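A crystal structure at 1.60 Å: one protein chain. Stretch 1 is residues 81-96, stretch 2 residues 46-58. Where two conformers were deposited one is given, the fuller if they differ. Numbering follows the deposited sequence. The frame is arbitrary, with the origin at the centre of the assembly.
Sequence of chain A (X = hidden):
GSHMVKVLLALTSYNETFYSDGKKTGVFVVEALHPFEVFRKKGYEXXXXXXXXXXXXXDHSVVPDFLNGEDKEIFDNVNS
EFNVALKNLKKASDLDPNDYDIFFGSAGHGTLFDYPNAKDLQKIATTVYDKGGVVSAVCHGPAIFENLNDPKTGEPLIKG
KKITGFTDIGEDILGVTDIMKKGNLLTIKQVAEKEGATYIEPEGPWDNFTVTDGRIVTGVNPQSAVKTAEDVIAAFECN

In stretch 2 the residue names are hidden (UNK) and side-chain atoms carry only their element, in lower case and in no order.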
# COMPACT_ATOMS: atom_id res chain seq x y z
N GLU A 81 -2.76 -19.08 5.65
CA GLU A 81 -3.78 -18.32 4.95
C GLU A 81 -3.15 -17.25 4.07
O GLU A 81 -3.60 -17.04 2.94
CB GLU A 81 -4.78 -17.70 5.94
CG GLU A 81 -5.63 -18.72 6.68
CD GLU A 81 -7.03 -18.21 7.00
OE1 GLU A 81 -7.53 -18.49 8.11
OE2 GLU A 81 -7.63 -17.53 6.14
N PHE A 82 -2.07 -16.62 4.55
CA PHE A 82 -1.31 -15.66 3.74
C PHE A 82 -0.84 -16.27 2.41
O PHE A 82 -1.02 -15.66 1.35
CB PHE A 82 -0.12 -15.11 4.53
CG PHE A 82 0.68 -14.08 3.79
CD1 PHE A 82 0.16 -12.81 3.53
CD2 PHE A 82 1.98 -14.36 3.40
CE1 PHE A 82 0.90 -11.86 2.87
CE2 PHE A 82 2.74 -13.39 2.75
CZ PHE A 82 2.20 -12.15 2.49
N ASN A 83 -0.22 -17.44 2.48
CA ASN A 83 0.28 -18.12 1.28
C ASN A 83 -0.83 -18.62 0.37
O ASN A 83 -0.70 -18.56 -0.86
CB ASN A 83 1.26 -19.23 1.62
CG ASN A 83 2.67 -18.71 1.77
OD1 ASN A 83 3.14 -17.95 0.93
ND2 ASN A 83 3.31 -19.04 2.88
N VAL A 84 -1.93 -19.07 0.95
CA VAL A 84 -3.10 -19.41 0.15
C VAL A 84 -3.56 -18.17 -0.62
O VAL A 84 -3.88 -18.24 -1.82
CB VAL A 84 -4.23 -19.95 1.03
CG1 VAL A 84 -5.52 -20.10 0.23
CG2 VAL A 84 -3.83 -21.29 1.64
N ALA A 85 -3.59 -17.03 0.07
CA ALA A 85 -3.99 -15.78 -0.56
C ALA A 85 -3.04 -15.34 -1.67
O ALA A 85 -3.48 -14.84 -2.71
CB ALA A 85 -4.13 -14.69 0.49
N LEU A 86 -1.73 -15.54 -1.48
CA LEU A 86 -0.78 -15.25 -2.55
C LEU A 86 -1.04 -16.12 -3.77
O LEU A 86 -1.02 -15.62 -4.89
CB LEU A 86 0.67 -15.46 -2.08
CG LEU A 86 1.24 -14.39 -1.17
CD1 LEU A 86 2.57 -14.89 -0.62
CD2 LEU A 86 1.40 -13.06 -1.89
N LYS A 87 -1.31 -17.40 -3.56
CA LYS A 87 -1.70 -18.28 -4.66
C LYS A 87 -2.96 -17.80 -5.37
O LYS A 87 -3.13 -18.02 -6.57
CB LYS A 87 -1.89 -19.71 -4.15
CG LYS A 87 -2.14 -20.73 -5.24
CD LYS A 87 -2.26 -22.13 -4.67
CE LYS A 87 -2.82 -23.11 -5.69
NZ LYS A 87 -2.27 -22.90 -7.06
N ASN A 88 -3.85 -17.13 -4.63
CA ASN A 88 -5.12 -16.66 -5.16
C ASN A 88 -5.04 -15.22 -5.68
O ASN A 88 -6.06 -14.63 -6.04
CB ASN A 88 -6.18 -16.73 -4.06
CG ASN A 88 -7.60 -16.68 -4.59
OD1 ASN A 88 -7.95 -17.35 -5.56
ND2 ASN A 88 -8.45 -15.88 -3.93
N LEU A 89 -3.84 -14.64 -5.68
CA LEU A 89 -3.64 -13.28 -6.17
C LEU A 89 -4.13 -13.13 -7.61
O LEU A 89 -3.86 -13.98 -8.46
CB LEU A 89 -2.16 -12.90 -6.08
CG LEU A 89 -1.84 -11.44 -6.44
CD1 LEU A 89 -0.69 -10.91 -5.60
CD2 LEU A 89 -1.53 -11.31 -7.92
N LYS A 90 -4.83 -12.05 -7.90
CA LYS A 90 -5.41 -11.85 -9.23
C LYS A 90 -4.88 -10.61 -9.92
O LYS A 90 -4.39 -9.67 -9.28
CB LYS A 90 -6.93 -11.80 -9.17
CG LYS A 90 -7.59 -13.09 -8.70
CD LYS A 90 -7.43 -14.23 -9.69
CE LYS A 90 -8.37 -15.40 -9.38
NZ LYS A 90 -8.07 -16.05 -8.07
N LYS A 91 -4.99 -10.60 -11.24
CA LYS A 91 -4.79 -9.38 -12.01
C LYS A 91 -6.00 -8.46 -11.79
O LYS A 91 -7.14 -8.91 -11.86
CB LYS A 91 -4.65 -9.73 -13.49
CG LYS A 91 -4.24 -8.57 -14.38
CD LYS A 91 -3.77 -9.05 -15.74
CE LYS A 91 -4.91 -9.67 -16.54
NZ LYS A 91 -4.47 -10.00 -17.93
N ALA A 92 -5.75 -7.18 -11.50
CA ALA A 92 -6.84 -6.27 -11.09
C ALA A 92 -7.98 -6.22 -12.10
O ALA A 92 -9.15 -6.18 -11.73
CB ALA A 92 -6.30 -4.87 -10.82
N SER A 93 -7.65 -6.24 -13.39
CA SER A 93 -8.67 -6.15 -14.44
C SER A 93 -9.61 -7.36 -14.46
O SER A 93 -10.70 -7.28 -15.03
CB SER A 93 -8.01 -5.99 -15.80
OG SER A 93 -7.30 -7.16 -16.12
N ASP A 94 -9.18 -8.48 -13.87
CA ASP A 94 -10.03 -9.67 -13.79
C ASP A 94 -11.03 -9.61 -12.62
O ASP A 94 -11.82 -10.54 -12.44
CB ASP A 94 -9.20 -10.94 -13.67
CG ASP A 94 -8.43 -11.25 -14.95
OD1 ASP A 94 -8.98 -10.98 -16.04
OD2 ASP A 94 -7.30 -11.77 -14.84
N LEU A 95 -11.02 -8.52 -11.86
CA LEU A 95 -11.89 -8.38 -10.70
C LEU A 95 -13.01 -7.39 -10.98
O LEU A 95 -12.88 -6.53 -11.84
CB LEU A 95 -11.07 -7.89 -9.51
CG LEU A 95 -9.90 -8.79 -9.11
CD1 LEU A 95 -9.11 -8.15 -7.99
CD2 LEU A 95 -10.36 -10.19 -8.72
N ASP A 96 -14.11 -7.51 -10.24
CA ASP A 96 -15.19 -6.52 -10.28
C ASP A 96 -14.95 -5.47 -9.20
O ASP A 96 -15.04 -5.77 -8.01
CB ASP A 96 -16.55 -7.19 -10.04
CG ASP A 96 -17.72 -6.22 -10.15
OD1 ASP A 96 -17.49 -4.99 -10.06
OD2 ASP A 96 -18.87 -6.69 -10.34
N UNK A 46 -9.98 -11.10 2.26
CA UNK A 46 -8.93 -10.32 1.64
C UNK A 46 -8.56 -10.90 0.27
O UNK A 46 -8.21 -12.08 0.17
c UNK A 46 -6.64 -9.33 1.83
c UNK A 46 -7.65 -10.24 2.49
c UNK A 46 -7.94 -9.70 3.90
c UNK A 46 -8.04 -10.78 4.96
N UNK A 47 -8.66 -10.06 -0.75
CA UNK A 47 -8.23 -10.40 -2.11
C UNK A 47 -6.94 -9.64 -2.43
O UNK A 47 -6.92 -8.40 -2.49
c UNK A 47 -8.75 -11.71 -4.92
c UNK A 47 -8.89 -10.24 -4.58
o UNK A 47 -9.72 -12.46 -4.95
n UNK A 47 -7.52 -12.14 -5.18
c UNK A 47 -9.30 -10.01 -3.13
N UNK A 48 -5.86 -10.37 -2.65
CA UNK A 48 -4.63 -9.76 -3.12
C UNK A 48 -4.74 -9.52 -4.63
O UNK A 48 -5.28 -10.36 -5.37
c UNK A 48 -2.90 -10.59 -1.37
c UNK A 48 -1.65 -11.46 -1.19
c UNK A 48 -3.98 -11.00 -0.40
c UNK A 48 -3.42 -10.64 -2.81
N UNK A 49 -4.20 -8.40 -5.10
CA UNK A 49 -4.18 -8.09 -6.53
C UNK A 49 -2.96 -7.26 -6.86
O UNK A 49 -2.51 -6.44 -6.05
c UNK A 49 -5.43 -7.34 -6.93
N UNK A 50 -2.44 -7.44 -8.07
CA UNK A 50 -1.54 -6.46 -8.67
C UNK A 50 -2.05 -6.09 -10.05
O UNK A 50 -2.97 -6.72 -10.59
o UNK A 50 -0.00 -7.97 -9.78
c UNK A 50 -0.12 -7.00 -8.76
N UNK A 51 -1.44 -5.09 -10.67
CA UNK A 51 -1.95 -4.61 -11.95
C UNK A 51 -1.77 -5.64 -13.08
O UNK A 51 -2.50 -5.63 -14.08
c UNK A 51 -3.40 -1.99 -13.06
c UNK A 51 -2.00 -2.50 -13.41
o UNK A 51 -4.10 -1.52 -13.97
c UNK A 51 -1.30 -3.26 -12.29
o UNK A 51 -3.81 -2.09 -11.88
N UNK A 52 -0.83 -6.56 -12.91
CA UNK A 52 -0.56 -7.58 -13.91
C UNK A 52 -0.94 -9.00 -13.47
O UNK A 52 -0.89 -9.93 -14.27
c UNK A 52 0.93 -7.61 -14.23
o UNK A 52 1.64 -7.88 -13.01
c UNK A 52 1.37 -6.28 -14.80
N UNK A 53 -1.24 -9.17 -12.18
CA UNK A 53 -1.32 -10.50 -11.59
C UNK A 53 0.00 -11.14 -11.22
O UNK A 53 0.04 -12.31 -10.81
N UNK A 54 1.11 -10.41 -11.41
CA UNK A 54 2.43 -10.90 -11.07
C UNK A 54 3.06 -9.97 -10.05
O UNK A 54 2.65 -8.82 -9.90
c UNK A 54 2.73 -11.91 -13.37
c UNK A 54 3.34 -11.01 -12.31
o UNK A 54 3.58 -9.69 -12.85
N UNK A 55 4.06 -10.47 -9.33
CA UNK A 55 4.80 -9.68 -8.36
C UNK A 55 6.08 -10.42 -7.99
O UNK A 55 6.24 -11.62 -8.27
c UNK A 55 4.77 -10.68 -5.10
c UNK A 55 3.02 -11.62 -6.41
c UNK A 55 3.00 -12.74 -5.58
c UNK A 55 4.74 -11.78 -4.26
c UNK A 55 3.96 -9.43 -7.10
c UNK A 55 3.86 -12.81 -4.51
c UNK A 55 3.91 -10.60 -6.18
N UNK A 56 6.99 -9.70 -7.34
CA UNK A 56 8.11 -10.32 -6.64
C UNK A 56 8.42 -9.56 -5.37
O UNK A 56 7.95 -8.44 -5.18
N UNK A 57 9.16 -10.20 -4.46
CA UNK A 57 9.46 -9.57 -3.19
C UNK A 57 10.60 -8.57 -3.33
O UNK A 57 11.54 -8.80 -4.09
c UNK A 57 5.46 -10.52 -0.58
c UNK A 57 4.90 -11.80 -0.48
c UNK A 57 6.90 -12.74 -1.30
c UNK A 57 8.98 -13.00 -2.05
c UNK A 57 9.86 -10.62 -2.14
n UNK A 57 7.82 -13.66 -1.70
c UNK A 57 8.83 -11.66 -1.88
c UNK A 57 5.59 -12.91 -0.84
c UNK A 57 6.76 -10.34 -1.03
c UNK A 57 7.51 -11.47 -1.38
N UNK A 58 10.53 -7.50 -2.56
CA UNK A 58 11.67 -6.62 -2.39
C UNK A 58 12.76 -7.38 -1.61
O UNK A 58 12.49 -7.89 -0.53
c UNK A 58 12.41 -4.35 -1.51
o UNK A 58 13.40 -4.72 -0.86
o UNK A 58 12.29 -3.20 -2.00
c UNK A 58 11.26 -5.34 -1.67
O HOH W 1 -7.76 -14.49 -1.28
O HOH W 2 -10.06 -14.51 -6.59
O HOH W 3 -5.72 -13.25 -2.78
O HOH W 4 -5.16 -5.11 -14.40
O HOH W 5 -2.27 -13.88 -10.77

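Position 46 carries four carbons, forked at the first, one arm two carbons long, and they make no contact with stretch 1: I46. Its carbonyl O takes a hydrogen from water 1, which accepts from N88 ND2.

Position 47 has three carbons, the third bearing one oxygen and one nitrogen, an amide whose nitrogen reaches the backbone of N88: Q47. NE2 donates to N88 O at 3.0 Å and also to its own neighbour's carbonyl, position 48 O, at 2.9 Å, so one amide group ties the strand to the turn after the helix. OE1 reaches K90 NZ through water 2.

Position 48 has four carbons, forked at the second, pointing toward the helix and packing against its residues A85 and L86: L48. CD2 lies 3.5 Å from L86 CD2 and CD1 3.8 Å from A85 CB.

Position 49 has a single carbon, which shares a sheet face with the side chain of K90 and touches L95: A49. Its CB meets L95 CD1 at 3.9 Å.

Position 50 has one carbon, then one oxygen, on the same face as K91 and near L89: S50. OG lies 4.1 Å from L89 CD2 and donates ahead to position 54 O at 2.8 Å, bracing the coming loop.

Position 51 has three carbons, the third with two oxygens, and its end nears A92: E51. Its OE1 approaches A92 CB at 3.9 Å, while both carboxylate oxygens are satisfied elsewhere in the structure.

Position 52, one carbon carrying one oxygen and one carbon, meets K91 through its backbone: T52, whose O lies 3.4 Å from K91 CD.

Position 53 has no side-chain atoms, and its backbone lies against K91: G53. Phi is 80°, and an ideal CB would sit 3.2 Å from K91 CB and jam against the preceding carbonyl.

Position 54 repeats the pattern of 52, its side chain clear of stretch 1: T54. T52 OG1 and T54 OG1 share a 2.7 Å hydrogen bond in which either could be the donor; the CA-to-CB bonds of both point away from stretch 1.

Position 55 is one carbon, then a six-carbon ring that packs on L86 and L89: F55, with CZ 3.6 Å from L86 CD2 and CD1 3.9 Å from L89 CD1.

Position 56, bare and out of reach, is G56.

Position 57 has one carbon, then fused five- and six-membered rings holding eight carbons and one nitrogen, which touch L86 and F82: W57. L86 CD1 meets its edge, 3.6 Å from CZ2, and F82 CZ lies 4.0 Å from CH2.

Position 58, two carbons, the second with two oxygens, is D58, out of reach.

The contact works in two layers. Parallel pairing sets the register: K90 N donates to L48 O (3.1 Å), S50 N to K90 O (3.2 Å), and A92 N to S50 O (3.0 Å). Apolar packing then seats the helix, as L86 touches L48, F55 and W57.

Stretch 2 46-58: IQLASETGTFGWD
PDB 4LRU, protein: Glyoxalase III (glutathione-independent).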